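Long-range contact in neuraminidase (Influenza A virus, PDB 4GDI), which is a tetrameric, neuraminidase-like beta-propeller of a bat influenza A virus that may cleave terminal sialic acids, though its putative active site is diverged: residues F28-I39 against I84-S93. Numbering follows the deposited sequence.
Sequences FPWGPELPGDLI and IGSASTLSTS
Phe28 lays one face of its ring over Ala87, whose CB stands 4.1 Å from the ring centroid and 5° off its normal, a CH-pi contact. With CG beside the backbone N (chi1 -73°) the ring reaches the 84-93 loop, where CZ comes 3.2 Å from Ala87 N while Gly85 O lies at the ring edge. Small alanine suits the spot, because Ala87 CB also meets the edge of the Trp30 indole and lies 4.1 Å from Leu38 CD1. Leu38 CD1 also touches Thr89 CG2, the two side chains crossing obliquely; threonine offers this methyl and keeps OG1 for its own loop, accepting from Ser91 N in an ST turn. The backbones join beside this patch: Ile39 N donates to Ser88 O over 2.8 Å, nearly straight at 164°. The extended CG1-CD1 arm of Ile39, set beside its backbone N, lies against Thr89 O, with CD1 3.7 Å from Ser93 CB and 4.2 Å from Leu90 CD2. Thr92 OG1 donates to Ala87 O and accepts from Thr89 N, bracing the turn. At the tetramer interface Pro29 packs on Glu76 of a neighbouring subunit and Leu90 on Pro35 of a third. The contact joins the loop leading into strand 39-42 to the one between strands 78-83 and 94-98 of the same propeller sheet, with Ile39 packing on strand 53-64 and Phe28 and Trp30 on strand 352-362.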
ATOM      1  N   PHE A  28     -12.575 -15.511  -1.462  1.00 25.44           N
ATOM      2  CA  PHE A  28     -12.126 -15.579  -0.085  1.00 34.12           C
ATOM      3  C   PHE A  28     -13.160 -16.419   0.684  1.00 35.16           C
ATOM      4  O   PHE A  28     -14.364 -16.273   0.469  1.00 27.08           O
ATOM      5  CB  PHE A  28     -11.916 -14.169   0.477  1.00 37.42           C
ATOM      6  CG  PHE A  28     -10.684 -13.494  -0.076  1.00 39.39           C
ATOM      7  CD1 PHE A  28     -10.737 -12.780  -1.266  1.00 37.16           C
ATOM      8  CD2 PHE A  28      -9.463 -13.612   0.570  1.00 34.99           C
ATOM      9  CE1 PHE A  28      -9.595 -12.175  -1.791  1.00 43.17           C
ATOM     10  CE2 PHE A  28      -8.313 -13.016   0.050  1.00 38.37           C
ATOM     11  CZ  PHE A  28      -8.382 -12.298  -1.129  1.00 39.93           C
ATOM     12  N   PRO A  29     -12.682 -17.341   1.539  1.00 34.08           N
ATOM     13  CA  PRO A  29     -13.515 -18.393   2.126  1.00 28.01           C
ATOM     14  C   PRO A  29     -14.293 -17.931   3.367  1.00 34.40           C
ATOM     15  O   PRO A  29     -14.299 -18.644   4.368  1.00 31.58           O
ATOM     16  CB  PRO A  29     -12.477 -19.443   2.528  1.00 39.32           C
ATOM     17  CG  PRO A  29     -11.299 -18.629   2.936  1.00 39.08           C
ATOM     18  CD  PRO A  29     -11.282 -17.440   2.000  1.00 37.34           C
ATOM     19  N   TRP A  30     -14.933 -16.767   3.296  1.00 29.12           N
ATOM     20  CA  TRP A  30     -15.706 -16.247   4.423  1.00 37.13           C
ATOM     21  C   TRP A  30     -16.956 -17.087   4.712  1.00 44.98           C
ATOM     22  O   TRP A  30     -17.447 -17.824   3.858  1.00 37.28           O
ATOM     23  CB  TRP A  30     -16.114 -14.793   4.173  1.00 37.33           C
ATOM     24  CG  TRP A  30     -14.960 -13.883   3.792  1.00 36.92           C
ATOM     25  CD1 TRP A  30     -14.973 -12.913   2.834  1.00 34.25           C
ATOM     26  CD2 TRP A  30     -13.637 -13.874   4.349  1.00 33.18           C
ATOM     27  NE1 TRP A  30     -13.750 -12.289   2.769  1.00 33.35           N
ATOM     28  CE2 TRP A  30     -12.911 -12.862   3.683  1.00 36.34           C
ATOM     29  CE3 TRP A  30     -12.998 -14.617   5.344  1.00 39.16           C
ATOM     30  CZ2 TRP A  30     -11.583 -12.578   3.978  1.00 30.48           C
ATOM     31  CZ3 TRP A  30     -11.673 -14.328   5.641  1.00 47.90           C
ATOM     32  CH2 TRP A  30     -10.981 -13.318   4.958  1.00 41.48           C
ATOM     33  N   GLY A  31     -17.467 -16.962   5.933  1.00 41.36           N
ATOM     34  CA  GLY A  31     -18.666 -17.670   6.331  1.00 33.43           C
ATOM     35  C   GLY A  31     -18.337 -18.893   7.169  1.00 38.63           C
ATOM     36  O   GLY A  31     -17.478 -19.689   6.782  1.00 41.07           O
ATOM     37  N   PRO A  32     -19.046 -19.071   8.301  1.00 32.25           N
ATOM     38  CA  PRO A  32     -20.168 -18.209   8.712  1.00 30.11           C
ATOM     39  C   PRO A  32     -19.741 -16.862   9.279  1.00 36.43           C
ATOM     40  O   PRO A  32     -20.584 -15.983   9.463  1.00 35.04           O
ATOM     41  CB  PRO A  32     -20.877 -19.043   9.784  1.00 35.10           C
ATOM     42  CG  PRO A  32     -19.802 -19.900  10.365  1.00 35.58           C
ATOM     43  CD  PRO A  32     -18.899 -20.240   9.188  1.00 42.19           C
ATOM     44  N   GLU A  33     -18.452 -16.689   9.541  1.00 35.18           N
ATOM     45  CA  GLU A  33     -17.955 -15.393   9.996  1.00 37.15           C
ATOM     46  C   GLU A  33     -17.068 -14.703   8.941  1.00 38.51           C
ATOM     47  O   GLU A  33     -16.492 -15.347   8.073  1.00 32.20           O
ATOM     48  CB  GLU A  33     -17.204 -15.553  11.320  1.00 37.65           C
ATOM     49  CG  GLU A  33     -18.113 -15.944  12.478  1.00 36.83           C
ATOM     50  CD  GLU A  33     -17.388 -16.023  13.809  1.00 47.20           C
ATOM     51  OE1 GLU A  33     -16.191 -16.379  13.819  1.00 37.00           O
ATOM     52  OE2 GLU A  33     -18.023 -15.731  14.849  1.00 47.75           O
ATOM     53  N   LEU A  34     -16.987 -13.383   9.019  1.00 32.16           N
ATOM     54  CA  LEU A  34     -16.056 -12.630   8.197  1.00 39.34           C
ATOM     55  C   LEU A  34     -15.399 -11.538   9.025  1.00 40.00           C
ATOM     56  O   LEU A  34     -15.926 -11.125  10.054  1.00 31.49           O
ATOM     57  CB  LEU A  34     -16.731 -12.039   6.953  1.00 40.94           C
ATOM     58  CG  LEU A  34     -18.140 -11.468   7.017  1.00 50.92           C
ATOM     59  CD1 LEU A  34     -18.353 -10.605   8.247  1.00 68.27           C
ATOM     60  CD2 LEU A  34     -18.403 -10.664   5.754  1.00 45.50           C
ATOM     61  N   PRO A  35     -14.219 -11.089   8.593  1.00 33.01           N
ATOM     62  CA  PRO A  35     -13.504 -10.062   9.347  1.00 30.61           C
ATOM     63  C   PRO A  35     -14.206  -8.714   9.250  1.00 33.37           C
ATOM     64  O   PRO A  35     -15.018  -8.517   8.349  1.00 31.53           O
ATOM     65  CB  PRO A  35     -12.127 -10.021   8.672  1.00 39.16           C
ATOM     66  CG  PRO A  35     -12.350 -10.564   7.299  1.00 34.31           C
ATOM     67  CD  PRO A  35     -13.464 -11.561   7.417  1.00 33.44           C
ATOM     68  N   GLY A  36     -13.918  -7.812  10.186  1.00 32.39           N
ATOM     69  CA  GLY A  36     -14.498  -6.478  10.161  1.00 31.78           C
ATOM     70  C   GLY A  36     -13.863  -5.604   9.094  1.00 37.01           C
ATOM     71  O   GLY A  36     -12.759  -5.887   8.633  1.00 32.71           O
ATOM     72  N   ASP A  37     -14.563  -4.545   8.697  1.00 35.44           N
ATOM     73  CA  ASP A  37     -14.029  -3.574   7.738  1.00 38.73           C
ATOM     74  C   ASP A  37     -13.877  -4.169   6.346  1.00 40.06           C
ATOM     75  O   ASP A  37     -13.075  -3.702   5.532  1.00 40.96           O
ATOM     76  CB  ASP A  37     -12.695  -3.003   8.228  1.00 54.12           C
ATOM     77  CG  ASP A  37     -12.872  -2.034   9.390  1.00 64.13           C
ATOM     78  OD1 ASP A  37     -13.858  -1.268   9.377  1.00 57.85           O
ATOM     79  OD2 ASP A  37     -12.034  -2.045  10.318  1.00 70.71           O
ATOM     80  N   LEU A  38     -14.664  -5.199   6.070  1.00 30.18           N
ATOM     81  CA  LEU A  38     -14.753  -5.744   4.729  1.00 27.13           C
ATOM     82  C   LEU A  38     -15.855  -4.985   4.016  1.00 31.71           C
ATOM     83  O   LEU A  38     -16.918  -4.737   4.587  1.00 26.84           O
ATOM     84  CB  LEU A  38     -15.098  -7.223   4.795  1.00 32.33           C
ATOM     85  CG  LEU A  38     -14.421  -8.202   3.847  1.00 46.90           C
ATOM     86  CD1 LEU A  38     -12.923  -8.208   4.055  1.00 52.01           C
ATOM     87  CD2 LEU A  38     -14.998  -9.585   4.079  1.00 56.12           C
ATOM     88  N   ILE A  39     -15.598  -4.591   2.777  1.00 23.03           N
ATOM     89  CA  ILE A  39     -16.624  -3.966   1.957  1.00 26.55           C
ATOM     90  C   ILE A  39     -17.418  -5.055   1.243  1.00 33.67           C
ATOM     91  O   ILE A  39     -16.871  -5.816   0.445  1.00 33.01           O
ATOM     92  CB  ILE A  39     -16.004  -3.014   0.934  1.00 28.72           C
ATOM     93  CG1 ILE A  39     -15.123  -1.990   1.661  1.00 31.94           C
ATOM     94  CG2 ILE A  39     -17.103  -2.346   0.107  1.00 26.51           C
ATOM     95  CD1 ILE A  39     -14.444  -0.998   0.744  1.00 38.02           C
ATOM     96  N   ILE A  84      -7.467  -8.175  -7.692  1.00 24.42           N
ATOM     97  CA  ILE A  84      -8.093  -9.486  -7.565  1.00 33.95           C
ATOM     98  C   ILE A  84      -7.528 -10.319  -6.392  1.00 39.38           C
ATOM     99  O   ILE A  84      -8.275 -11.009  -5.681  1.00 28.20           O
ATOM    100  CB  ILE A  84      -7.991 -10.266  -8.895  1.00 35.03           C
ATOM    101  CG1 ILE A  84      -8.928 -11.469  -8.872  1.00 49.60           C
ATOM    102  CG2 ILE A  84      -6.552 -10.665  -9.184  1.00 34.43           C
ATOM    103  CD1 ILE A  84     -10.385 -11.076  -8.782  1.00 41.88           C
ATOM    104  N   GLY A  85      -6.226 -10.225  -6.157  1.00 30.53           N
ATOM    105  CA  GLY A  85      -5.607 -11.006  -5.094  1.00 32.29           C
ATOM    106  C   GLY A  85      -5.828 -10.526  -3.664  1.00 33.46           C
ATOM    107  O   GLY A  85      -5.385 -11.184  -2.709  1.00 27.33           O
ATOM    108  N   SER A  86      -6.510  -9.393  -3.502  1.00 26.75           N
ATOM    109  CA  SER A  86      -6.796  -8.852  -2.175  1.00 22.71           C
ATOM    110  C   SER A  86      -8.278  -8.925  -1.835  1.00 24.02           C
ATOM    111  O   SER A  86      -9.142  -8.811  -2.708  1.00 24.75           O
ATOM    112  CB  SER A  86      -6.342  -7.390  -2.079  1.00 29.04           C
ATOM    113  OG  SER A  86      -4.988  -7.246  -2.474  1.00 30.96           O
ATOM    114  N   ALA A  87      -8.563  -9.121  -0.561  1.00 28.38           N
ATOM    115  CA  ALA A  87      -9.902  -8.902  -0.034  1.00 30.60           C
ATOM    116  C   ALA A  87     -10.256  -7.418  -0.126  1.00 24.62           C
ATOM    117  O   ALA A  87      -9.387  -6.545  -0.036  1.00 24.59           O
ATOM    118  CB  ALA A  87      -9.978  -9.366   1.411  1.00 30.76           C
ATOM    119  N   SER A  88     -11.541  -7.143  -0.304  1.00 22.03           N
ATOM    120  CA  SER A  88     -12.038  -5.778  -0.398  1.00 24.74           C
ATOM    121  C   SER A  88     -12.222  -5.151   0.994  1.00 29.33           C
ATOM    122  O   SER A  88     -13.161  -5.458   1.729  1.00 33.14           O
ATOM    123  CB  SER A  88     -13.341  -5.753  -1.199  1.00 28.72           C
ATOM    124  OG  SER A  88     -13.115  -6.058  -2.581  1.00 28.32           O
ATOM    125  N   THR A  89     -11.286  -4.287   1.352  1.00 26.94           N
ATOM    126  CA  THR A  89     -11.331  -3.572   2.615  1.00 32.04           C
ATOM    127  C   THR A  89     -11.090  -2.097   2.350  1.00 35.37           C
ATOM    128  O   THR A  89     -10.752  -1.709   1.238  1.00 30.17           O
ATOM    129  CB  THR A  89     -10.209  -4.027   3.546  1.00 33.48           C
ATOM    130  OG1 THR A  89      -8.966  -3.501   3.052  1.00 29.16           O
ATOM    131  CG2 THR A  89     -10.147  -5.548   3.621  1.00 31.16           C
ATOM    132  N   LEU A  90     -11.216  -1.288   3.395  1.00 37.07           N
ATOM    133  CA  LEU A  90     -11.023   0.150   3.292  1.00 34.25           C
ATOM    134  C   LEU A  90      -9.619   0.533   2.843  1.00 28.78           C
ATOM    135  O   LEU A  90      -9.413   1.608   2.283  1.00 35.29           O
ATOM    136  CB  LEU A  90     -11.306   0.804   4.642  1.00 38.37           C
ATOM    137  CG  LEU A  90     -12.763   0.781   5.086  1.00 38.81           C
ATOM    138  CD1 LEU A  90     -12.869   1.418   6.464  1.00 45.62           C
ATOM    139  CD2 LEU A  90     -13.649   1.503   4.063  1.00 33.55           C
ATOM    140  N   SER A  91      -8.654  -0.340   3.096  1.00 33.53           N
ATOM    141  CA  SER A  91      -7.267  -0.072   2.730  1.00 37.72           C
ATOM    142  C   SER A  91      -6.940  -0.528   1.308  1.00 37.07           C
ATOM    143  O   SER A  91      -6.018  -0.011   0.686  1.00 38.76           O
ATOM    144  CB  SER A  91      -6.313  -0.785   3.699  1.00 49.38           C
ATOM    145  OG  SER A  91      -6.676  -0.552   5.045  1.00 63.53           O
ATOM    146  N   THR A  92      -7.672  -1.514   0.800  1.00 28.12           N
ATOM    147  CA  THR A  92      -7.313  -2.134  -0.466  1.00 27.52           C
ATOM    148  C   THR A  92      -8.229  -1.740  -1.626  1.00 27.35           C
ATOM    149  O   THR A  92      -7.925  -2.029  -2.775  1.00 31.14           O
ATOM    150  CB  THR A  92      -7.381  -3.663  -0.349  1.00 28.85           C
ATOM    151  OG1 THR A  92      -8.726  -4.042  -0.033  1.00 30.13           O
ATOM    152  CG2 THR A  92      -6.447  -4.159   0.732  1.00 31.32           C
ATOM    153  N   SER A  93      -9.367  -1.125  -1.321  1.00 25.86           N
ATOM    154  CA  SER A  93     -10.393  -0.868  -2.329  1.00 26.10           C
ATOM    155  C   SER A  93     -10.491   0.611  -2.619  1.00 25.30           C
ATOM    156  O   SER A  93     -10.386   1.430  -1.713  1.00 26.03           O
ATOM    157  CB  SER A  93     -11.770  -1.369  -1.855  1.00 32.93           C
ATOM    158  OG  SER A  93     -11.770  -2.772  -1.662  1.00 37.50           O
TER